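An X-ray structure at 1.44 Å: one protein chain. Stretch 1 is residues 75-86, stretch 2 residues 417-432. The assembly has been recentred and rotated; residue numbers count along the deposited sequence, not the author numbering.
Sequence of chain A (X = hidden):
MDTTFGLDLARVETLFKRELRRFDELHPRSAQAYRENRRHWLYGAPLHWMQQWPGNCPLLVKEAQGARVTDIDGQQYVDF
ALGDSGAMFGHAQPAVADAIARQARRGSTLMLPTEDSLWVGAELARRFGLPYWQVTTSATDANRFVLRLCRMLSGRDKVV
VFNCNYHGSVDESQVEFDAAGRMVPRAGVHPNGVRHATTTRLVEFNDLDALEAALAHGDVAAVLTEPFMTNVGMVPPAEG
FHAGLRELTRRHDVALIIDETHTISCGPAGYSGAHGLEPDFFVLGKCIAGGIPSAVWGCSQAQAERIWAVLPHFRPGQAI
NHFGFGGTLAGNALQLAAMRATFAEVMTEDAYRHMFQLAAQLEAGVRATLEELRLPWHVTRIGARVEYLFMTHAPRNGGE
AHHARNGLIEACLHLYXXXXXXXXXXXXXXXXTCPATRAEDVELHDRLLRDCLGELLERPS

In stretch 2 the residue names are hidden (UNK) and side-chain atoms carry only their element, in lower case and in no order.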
ATOM      1  N   GLN A  75      16.520 -16.584 -22.128  1.00 18.11           N
ATOM      2  CA  GLN A  75      16.020 -15.703 -23.156  1.00 17.21           C
ATOM      3  C   GLN A  75      16.225 -14.274 -22.733  1.00 16.65           C
ATOM      4  O   GLN A  75      16.033 -13.933 -21.531  1.00 16.67           O
ATOM      5  CB  GLN A  75      14.535 -15.929 -23.406  1.00 19.03           C
ATOM      6  CG  GLN A  75      14.204 -17.299 -23.953  1.00 23.51           C
ATOM      7  CD  GLN A  75      14.563 -17.414 -25.396  1.00 28.28           C
ATOM      8  OE1 GLN A  75      15.528 -18.066 -25.721  1.00 35.05           O
ATOM      9  NE2 GLN A  75      13.830 -16.697 -26.265  1.00 30.52           N
ATOM     10  N   GLN A  76      16.559 -13.431 -23.688  1.00 17.09           N
ATOM     11  CA  GLN A  76      16.813 -12.005 -23.458  1.00 17.00           C
ATOM     12  C   GLN A  76      15.752 -11.193 -24.131  1.00 15.83           C
ATOM     13  O   GLN A  76      15.331 -11.513 -25.234  1.00 18.05           O
ATOM     14  CB  GLN A  76      18.208 -11.601 -23.948  1.00 19.84           C
ATOM     15  CG  GLN A  76      19.298 -12.255 -23.118  1.00 25.59           C
ATOM     16  CD  GLN A  76      20.684 -11.676 -23.364  1.00 29.90           C
ATOM     17  OE1 GLN A  76      20.895 -10.456 -23.484  1.00 37.10           O
ATOM     18  NE2 GLN A  76      21.643 -12.576 -23.465  1.00 40.29           N
ATOM     19  N   TYR A  77      15.355 -10.086 -23.499  1.00 14.36           N
ATOM     20  CA  TYR A  77      14.307  -9.221 -23.972  1.00 14.38           C
ATOM     21  C   TYR A  77      14.731  -7.764 -23.875  1.00 14.43           C
ATOM     22  O   TYR A  77      15.498  -7.405 -22.965  1.00 15.61           O
ATOM     23  CB  TYR A  77      13.026  -9.386 -23.117  1.00 14.03           C
ATOM     24  CG  TYR A  77      12.563 -10.812 -22.954  1.00 14.00           C
ATOM     25  CD1 TYR A  77      13.138 -11.632 -22.010  1.00 13.41           C
ATOM     26  CD2 TYR A  77      11.586 -11.358 -23.784  1.00 13.36           C
ATOM     27  CE1 TYR A  77      12.781 -12.976 -21.898  1.00 13.62           C
ATOM     28  CE2 TYR A  77      11.166 -12.664 -23.636  1.00 14.05           C
ATOM     29  CZ  TYR A  77      11.769 -13.485 -22.696  1.00 14.06           C
ATOM     30  OH  TYR A  77      11.339 -14.797 -22.612  1.00 15.61           O
ATOM     31  N   VAL A  78      14.202  -6.943 -24.779  1.00 13.90           N
ATOM     32  CA  VAL A  78      14.108  -5.517 -24.556  1.00 14.60           C
ATOM     33  C   VAL A  78      12.720  -5.270 -23.934  1.00 14.21           C
ATOM     34  O   VAL A  78      11.693  -5.832 -24.342  1.00 14.00           O
ATOM     35  CB  VAL A  78      14.312  -4.603 -25.781  1.00 20.62           C
ATOM     36  CG1 VAL A  78      13.549  -5.051 -26.929  1.00 25.48           C
ATOM     37  CG2 VAL A  78      13.900  -3.184 -25.472  1.00 26.95           C
ATOM     38  N   ASP A  79      12.732  -4.468 -22.871  1.00 13.84           N
ATOM     39  CA  ASP A  79      11.566  -4.249 -22.022  1.00 13.19           C
ATOM     40  C   ASP A  79      10.975  -2.885 -22.253  1.00 12.06           C
ATOM     41  O   ASP A  79      11.555  -1.847 -21.844  1.00 13.07           O
ATOM     42  CB  ASP A  79      11.969  -4.465 -20.564  1.00 13.07           C
ATOM     43  CG  ASP A  79      10.786  -4.546 -19.631  1.00 11.50           C
ATOM     44  OD1 ASP A  79       9.632  -4.356 -20.086  1.00 12.30           O
ATOM     45  OD2 ASP A  79      11.004  -4.750 -18.404  1.00 13.19           O
ATOM     46  N   PHE A  80       9.789  -2.868 -22.902  1.00 12.16           N
ATOM     47  CA  PHE A  80       8.937  -1.692 -23.014  1.00 12.35           C
ATOM     48  C   PHE A  80       7.745  -1.683 -22.024  1.00 11.65           C
ATOM     49  O   PHE A  80       6.915  -0.767 -22.029  1.00 12.53           O
ATOM     50  CB  PHE A  80       8.402  -1.544 -24.472  1.00 12.79           C
ATOM     51  CG  PHE A  80       9.437  -1.152 -25.492  1.00 13.60           C
ATOM     52  CD1 PHE A  80       9.844   0.150 -25.595  1.00 13.53           C
ATOM     53  CD2 PHE A  80      10.062  -2.093 -26.278  1.00 15.52           C
ATOM     54  CE1 PHE A  80      10.791   0.537 -26.514  1.00 14.75           C
ATOM     55  CE2 PHE A  80      11.026  -1.707 -27.209  1.00 16.34           C
ATOM     56  CZ  PHE A  80      11.359  -0.410 -27.330  1.00 16.04           C
ATOM     57  N   ALA A  81       7.676  -2.747 -21.221  1.00 11.87           N
ATOM     58  CA  ALA A  81       6.660  -2.885 -20.158  1.00 10.96           C
ATOM     59  C   ALA A  81       7.075  -2.202 -18.859  1.00 10.63           C
ATOM     60  O   ALA A  81       6.268  -1.531 -18.195  1.00 11.37           O
ATOM     61  CB  ALA A  81       6.430  -4.365 -19.895  1.00 11.17           C
ATOM     62  N   LEU A  82       8.358  -2.393 -18.517  1.00 10.66           N
ATOM     63  CA  LEU A  82       9.010  -1.675 -17.398  1.00 11.02           C
ATOM     64  C   LEU A  82       8.170  -1.778 -16.117  1.00 10.90           C
ATOM     65  O   LEU A  82       7.823  -0.762 -15.476  1.00 11.34           O
ATOM     66  CB  LEU A  82       9.326  -0.244 -17.790  1.00 11.47           C
ATOM     67  CG  LEU A  82      10.337  -0.119 -18.932  1.00 12.12           C
ATOM     68  CD1 LEU A  82      10.496   1.342 -19.358  1.00 13.27           C
ATOM     69  CD2 LEU A  82      11.694  -0.713 -18.528  1.00 13.49           C
ATOM     70  N   GLY A  83       7.818  -3.014 -15.761  1.00 10.85           N
ATOM     71  CA  GLY A  83       7.089  -3.225 -14.499  1.00 10.77           C
ATOM     72  C   GLY A  83       5.696  -2.624 -14.518  1.00 10.91           C
ATOM     73  O   GLY A  83       5.161  -2.220 -13.505  1.00 11.60           O
ATOM     74  N   ASP A  84       5.077  -2.616 -15.684  1.00 10.51           N
ATOM     75  CA  ASP A  84       3.812  -1.889 -15.903  1.00 11.61           C
ATOM     76  C   ASP A  84       3.919  -0.462 -15.421  1.00 11.54           C
ATOM     77  O   ASP A  84       3.064   0.027 -14.678  1.00 12.70           O
ATOM     78  CB  ASP A  84       2.621  -2.636 -15.287  1.00 11.69           C
ATOM     79  CG  ASP A  84       1.315  -2.087 -15.729  1.00 14.15           C
ATOM     80  OD1 ASP A  84       1.177  -1.830 -16.984  1.00 14.69           O
ATOM     81  OD2 ASP A  84       0.408  -1.974 -14.883  1.00 15.62           O
ATOM     82  N   SER A  85       5.040   0.175 -15.806  1.00 11.30           N
ATOM     83  CA  SER A  85       5.374   1.552 -15.445  1.00 11.96           C
ATOM     84  C   SER A  85       6.012   1.720 -14.040  1.00 11.14           C
ATOM     85  O   SER A  85       6.543   2.780 -13.755  1.00 12.39           O
ATOM     86  CB  SER A  85       4.204   2.521 -15.704  1.00 12.93           C
ATOM     87  OG  SER A  85       3.720   2.290 -17.006  1.00 16.52           O
ATOM     88  N   GLY A  86       6.010   0.665 -13.194  1.00 10.69           N
ATOM     89  CA  GLY A  86       6.691   0.732 -11.892  1.00 10.06           C
ATOM     90  C   GLY A  86       8.209   0.962 -12.018  1.00 10.68           C
ATOM     91  O   GLY A  86       8.867   1.468 -11.121  1.00 12.03           O
ATOM     92  N   UNK A 417       5.439 -10.745 -30.010  1.00 13.48           N
ATOM     93  CA  UNK A 417       6.590  -9.930 -29.643  1.00 15.53           C
ATOM     94  C   UNK A 417       7.416 -10.578 -28.533  1.00 15.33           C
ATOM     95  O   UNK A 417       8.651 -10.621 -28.593  1.00 14.75           O
ATOM     96  c   UNK A 417       6.278  -7.570 -30.480  1.00 18.56           C
ATOM     97  c   UNK A 417       5.287  -7.928 -31.574  1.00 17.09           C
ATOM     98  c   UNK A 417       6.064  -6.148 -30.113  1.00 23.25           C
ATOM     99  c   UNK A 417       6.169  -8.505 -29.299  1.00 16.20           C
ATOM    100  N   UNK A 418       6.740 -11.098 -27.517  1.00 14.04           N
ATOM    101  CA  UNK A 418       7.447 -11.750 -26.383  1.00 14.13           C
ATOM    102  C   UNK A 418       8.347 -12.890 -26.859  1.00 15.29           C
ATOM    103  O   UNK A 418       9.532 -12.984 -26.509  1.00 15.53           O
ATOM    104  c   UNK A 418       6.415 -12.235 -25.347  1.00 14.72           C
ATOM    105  c   UNK A 418       6.958 -12.890 -24.078  1.00 15.16           C
ATOM    106  c   UNK A 418       5.948 -12.717 -22.925  1.00 15.20           C
ATOM    107  c   UNK A 418       7.383 -14.350 -24.245  1.00 16.57           C
ATOM    108  N   UNK A 419       7.777 -13.756 -27.702  1.00 15.64           N
ATOM    109  CA  UNK A 419       8.546 -14.903 -28.221  1.00 15.20           C
ATOM    110  C   UNK A 419       9.727 -14.517 -29.110  1.00 16.78           C
ATOM    111  O   UNK A 419      10.564 -15.372 -29.407  1.00 20.38           O
ATOM    112  c   UNK A 419       7.616 -15.844 -29.015  1.00 15.48           C
ATOM    113  o   UNK A 419       7.024 -17.031 -26.983  1.00 16.63           O
ATOM    114  n   UNK A 419       5.579 -17.148 -28.733  1.00 16.58           N
ATOM    115  c   UNK A 419       6.720 -16.725 -28.136  1.00 16.41           C
ATOM    116  N   UNK A 420       9.799 -13.256 -29.514  1.00 14.65           N
ATOM    117  CA  UNK A 420      10.896 -12.742 -30.336  1.00 15.41           C
ATOM    118  C   UNK A 420      11.669 -11.631 -29.623  1.00 15.61           C
ATOM    119  O   UNK A 420      12.385 -10.856 -30.237  1.00 16.72           O
ATOM    120  c   UNK A 420      10.344 -12.307 -31.709  1.00 16.02           C
ATOM    121  c   UNK A 420       8.947 -13.052 -33.674  1.00 18.33           C
ATOM    122  n   UNK A 420       6.985 -16.031 -34.600  1.00 19.52           N
ATOM    123  c   UNK A 420       7.399 -14.971 -33.905  1.00 17.39           C
ATOM    124  n   UNK A 420       6.853 -14.741 -32.703  1.00 16.61           N
ATOM    125  n   UNK A 420       8.377 -14.207 -34.357  1.00 18.71           N
ATOM    126  c   UNK A 420       9.854 -13.496 -32.533  1.00 17.46           C
ATOM    127  N   UNK A 421      11.561 -11.606 -28.275  1.00 15.33           N
ATOM    128  CA  UNK A 421      12.466 -10.802 -27.456  1.00 15.39           C
ATOM    129  C   UNK A 421      12.051  -9.360 -27.141  1.00 14.10           C
ATOM    130  O   UNK A 421      12.922  -8.523 -26.819  1.00 15.13           O
ATOM    131  N   UNK A 422      10.752  -9.057 -27.180  1.00 14.27           N
ATOM    132  CA  UNK A 422      10.261  -7.727 -26.813  1.00 13.69           C
ATOM    133  C   UNK A 422       9.102  -7.902 -25.806  1.00 14.41           C
ATOM    134  O   UNK A 422       8.094  -8.575 -26.110  1.00 14.83           O
ATOM    135  c   UNK A 422       9.101  -5.654 -27.558  1.00 16.77           C
ATOM    136  c   UNK A 422      10.956  -6.630 -28.962  1.00 15.11           C
ATOM    137  c   UNK A 422       9.789  -6.928 -28.011  1.00 15.18           C
ATOM    138  N   UNK A 423       9.237  -7.310 -24.628  1.00 12.62           N
ATOM    139  CA  UNK A 423       8.158  -7.304 -23.652  1.00 13.50           C
ATOM    140  C   UNK A 423       7.332  -6.017 -23.703  1.00 12.84           C
ATOM    141  O   UNK A 423       7.859  -4.918 -23.618  1.00 13.78           O
ATOM    142  c   UNK A 423       9.516  -8.694 -21.929  1.00 15.54           C
ATOM    143  c   UNK A 423      10.190  -8.655 -20.568  1.00 17.23           C
ATOM    144  c   UNK A 423       8.746  -7.424 -22.218  1.00 14.35           C
ATOM    145  c   UNK A 423       8.613  -9.893 -22.042  1.00 17.42           C
ATOM    146  N   UNK A 424       6.040  -6.204 -23.751  1.00 13.39           N
ATOM    147  CA  UNK A 424       5.046  -5.154 -23.664  1.00 14.11           C
ATOM    148  C   UNK A 424       4.133  -5.491 -22.496  1.00 13.29           C
ATOM    149  O   UNK A 424       3.790  -6.671 -22.279  1.00 14.53           O
ATOM    150  c   UNK A 424       4.274  -5.108 -27.390  1.00 26.16           C
ATOM    151  c   UNK A 424       4.204  -5.089 -24.936  1.00 16.05           C
ATOM    152  c   UNK A 424       5.056  -4.749 -26.140  1.00 20.22           C
ATOM    153  c   UNK A 424       5.450  -3.305 -26.131  1.00 19.52           C
ATOM    154  N   UNK A 425       3.695  -4.487 -21.745  1.00 13.24           N
ATOM    155  CA  UNK A 425       2.832  -4.763 -20.627  1.00 13.74           C
ATOM    156  C   UNK A 425       1.550  -5.423 -21.077  1.00 12.66           C
ATOM    157  O   UNK A 425       0.973  -5.013 -22.092  1.00 13.66           O
ATOM    158  c   UNK A 425       1.834  -2.443 -20.540  1.00 14.51           C
ATOM    159  o   UNK A 425       1.791  -3.920 -18.645  1.00 14.81           O
ATOM    160  c   UNK A 425       2.571  -3.531 -19.784  1.00 12.59           C
ATOM    161  N   UNK A 426       1.088  -6.454 -20.352  1.00 13.43           N
ATOM    162  CA  UNK A 426      -0.056  -7.178 -20.900  1.00 15.29           C
ATOM    163  C   UNK A 426      -1.333  -6.436 -20.783  1.00 14.35           C
ATOM    164  O   UNK A 426      -2.304  -6.824 -21.416  1.00 17.16           O
ATOM    165  c   UNK A 426       1.682  -7.147 -19.207  1.00 14.70           C
ATOM    166  c   UNK A 426       0.640  -8.186 -18.874  1.00 16.09           C
ATOM    167  c   UNK A 426      -0.092  -8.464 -20.095  1.00 18.61           C
ATOM    168  N   UNK A 427      -1.365  -5.359 -20.011  1.00 12.87           N
ATOM    169  CA  UNK A 427      -2.646  -4.682 -19.684  1.00 13.09           C
ATOM    170  C   UNK A 427      -3.005  -3.562 -20.606  1.00 14.01           C
ATOM    171  O   UNK A 427      -4.037  -2.942 -20.449  1.00 17.82           O
ATOM    172  c   UNK A 427      -2.586  -6.344 -17.074  1.00 15.09           C
ATOM    173  c   UNK A 427      -0.847  -6.915 -15.506  1.00 16.43           C
ATOM    174  c   UNK A 427      -0.902  -4.783 -16.542  1.00 15.99           C
ATOM    175  c   UNK A 427      -2.038  -5.110 -17.263  1.00 13.71           C
ATOM    176  c   UNK A 427      -0.341  -5.650 -15.668  1.00 18.21           C
ATOM    177  c   UNK A 427      -2.624  -4.147 -18.241  1.00 13.53           C
ATOM    178  c   UNK A 427      -1.992  -7.265 -16.186  1.00 16.66           C
ATOM    179  N   UNK A 428      -2.112  -3.261 -21.561  1.00 12.94           N
ATOM    180  CA  UNK A 428      -2.297  -2.094 -22.438  1.00 14.13           C
ATOM    181  C   UNK A 428      -1.775  -2.484 -23.823  1.00 15.01           C
ATOM    182  O   UNK A 428      -1.078  -3.466 -23.951  1.00 19.41           O
ATOM    183  n   UNK A 428      -1.197  -0.754 -19.336  1.00 16.80           N
ATOM    184  c   UNK A 428      -1.513  -0.853 -21.891  1.00 13.94           C
ATOM    185  c   UNK A 428      -1.891  -0.436 -20.493  1.00 14.18           C
ATOM    186  c   UNK A 428      -2.986   0.234 -20.094  1.00 14.15           C
ATOM    187  n   UNK A 428      -2.932   0.373 -18.731  1.00 17.74           N
ATOM    188  c   UNK A 428      -1.867  -0.264 -18.292  1.00 13.45           C
ATOM    189  N   UNK A 429      -1.968  -1.636 -24.822  1.00 14.69           N
ATOM    190  CA  UNK A 429      -1.276  -1.752 -26.109  1.00 14.88           C
ATOM    191  C   UNK A 429      -0.232  -0.647 -26.191  1.00 13.22           C
ATOM    192  O   UNK A 429      -0.149   0.114 -27.185  1.00 14.69           O
ATOM    193  n   UNK A 429      -4.575  -2.478 -26.986  1.00 21.95           N
ATOM    194  o   UNK A 429      -2.855  -3.961 -27.407  1.00 20.31           O
ATOM    195  c   UNK A 429      -2.279  -1.655 -27.265  1.00 17.38           C
ATOM    196  c   UNK A 429      -3.264  -2.791 -27.235  1.00 17.25           C
ATOM    197  N   UNK A 430       0.556  -0.527 -25.110  1.00 13.96           N
ATOM    198  CA  UNK A 430       1.466   0.604 -24.941  1.00 12.45           C
ATOM    199  C   UNK A 430       2.920   0.116 -24.941  1.00 11.96           C
ATOM    200  O   UNK A 430       3.211  -1.025 -24.683  1.00 14.34           O
ATOM    201  c   UNK A 430       3.634   0.651 -20.351  1.00 14.23           C
ATOM    202  s   UNK A 430       3.343   1.463 -21.921  1.00 13.64           S
ATOM    203  c   UNK A 430       1.185   1.422 -23.634  1.00 13.19           C
ATOM    204  c   UNK A 430       1.712   0.821 -22.332  1.00 13.63           C
ATOM    205  N   UNK A 431       3.820   1.060 -25.233  1.00 12.19           N
ATOM    206  CA  UNK A 431       5.261   0.893 -25.047  1.00 11.91           C
ATOM    207  C   UNK A 431       5.757   2.162 -24.372  1.00 12.45           C
ATOM    208  O   UNK A 431       5.314   3.286 -24.683  1.00 12.30           O
ATOM    209  c   UNK A 431       5.966   0.744 -26.396  1.00 13.38           C
ATOM    210  N   UNK A 432       6.659   1.958 -23.416  1.00 12.22           N
ATOM    211  CA  UNK A 432       7.225   3.025 -22.636  1.00 12.88           C
ATOM    212  C   UNK A 432       8.748   3.014 -22.834  1.00 11.93           C
ATOM    213  O   UNK A 432       9.383   1.954 -22.702  1.00 12.85           O
ATOM    214  c   UNK A 432       6.767   3.276 -18.787  1.00 14.57           C
ATOM    215  c   UNK A 432       7.208   3.806 -20.117  1.00 14.35           C
ATOM    216  c   UNK A 432       6.854   2.736 -21.146  1.00 13.63           C
ATOM    217  c   UNK A 432       6.611   5.201 -20.383  1.00 15.46           C
TER
HETATM  218  O   HOH W   1      11.070 -15.463 -25.844  1.00 19.37           O
HETATM  219  O   HOH W   2      13.230 -15.992 -29.209  1.00 37.87           O
HETATM  220  O   HOH W   3      12.007   0.756 -22.729  1.00 14.39           O
HETATM  221  O   HOH W   4       4.555  -1.944 -22.564  1.00 15.30           O

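Position 417 carries four carbons forked at the second, the pattern of leucine; no atom of Leu417 lies within contact distance of stretch 1. Position 418 repeats the four-carbon fork. One terminal carbon lies 4.2 Å from Tyr77 CE2, and the backbone O of 418 is 3.3 Å from the same CE2, near the ring plane; this is Leu418.

At 419 two carbons end in one oxygen and one nitrogen, an amide: Asn419. Its CB points away from stretch 1, but a water bridges its backbone O (2.7 Å from the water O) to Gln75 NE2 (3.1 Å from the water O). Position 420 has three carbons, a nitrogen, then a carbon bearing two more nitrogens, a guanidinium: Arg420, also pointing away. Position 421 has no side-chain atoms and is Gly421. Its phi/psi of 90/24° would jam a CB against the preceding carbonyl, and an ideal CB would sit 3.4 Å from Gln76 O.

Position 422 shows one carbon carrying two, hence Val422. Its CG2 is 3.7 Å from Val78 CG1 and its CG1 3.9 Å from Phe80 CD2, at the edge of that ring. At 423 four carbons fork at the second: Leu423, with CD2 3.7 Å from Tyr77 CD2. Position 424 has the same fork; although its CB points away, the side chain turns back, and Leu424 CD2 reaches 3.8 Å from Phe80 CB.

Position 425 has one carbon carrying an oxygen and a carbon, so it is Thr425; OG1 donates a 2.7 Å hydrogen bond to Asp84 OD1. At 426 three carbons close onto the backbone N, which identifies Pro426, out of contact. Position 427, one carbon and a six-carbon ring, is Phe427, whose CD2 is 3.5 Å from Asp84 OD2. Position 428 has one carbon and a five-membered ring of three carbons and two nitrogens: His428, its ND1 3.5 Å from Asp84 OD1.

Position 429 ends in another amide, Asn429, out of reach. The unbranched chain at 430, two carbons, sulfur and carbon, is Met430; its CE lies 3.7 Å from Ser85 OG. The single carbon at 431 gives Ala431, with CB 3.9 Å from Phe80 CB. Position 432 is a final four-carbon fork, Leu432, with CG 4.2 Å from Leu82 CD1.

The contact begins as a parallel strand pairing. Val78 N donates to Gly421 O (2.9 Å, 158°), Leu423 N to Val78 O (2.9 Å, 168°) and Phe80 N to Leu423 O (2.9 Å, 144°). Val78 and Val422 therefore share one sheet face, Asp79 and Leu423 the other. Beyond the pairing, Leu432 N donates to Phe80 O (3.1 Å), so the backbone of Phe80 bonds to two separate segments of stretch 2. A water extends this junction, donating to Phe80 O (2.7 Å from the water O) and accepting from Thr425 N (2.8 Å from the water O). Apolar packing around Tyr77 and Phe80 accompanies these bonds, and the Thr425–Asp84 bond adds a polar tie; together the stretches bury 931 Å².

Stretch 2, residues 417-432: LLNRGVLLTPFHNMAL
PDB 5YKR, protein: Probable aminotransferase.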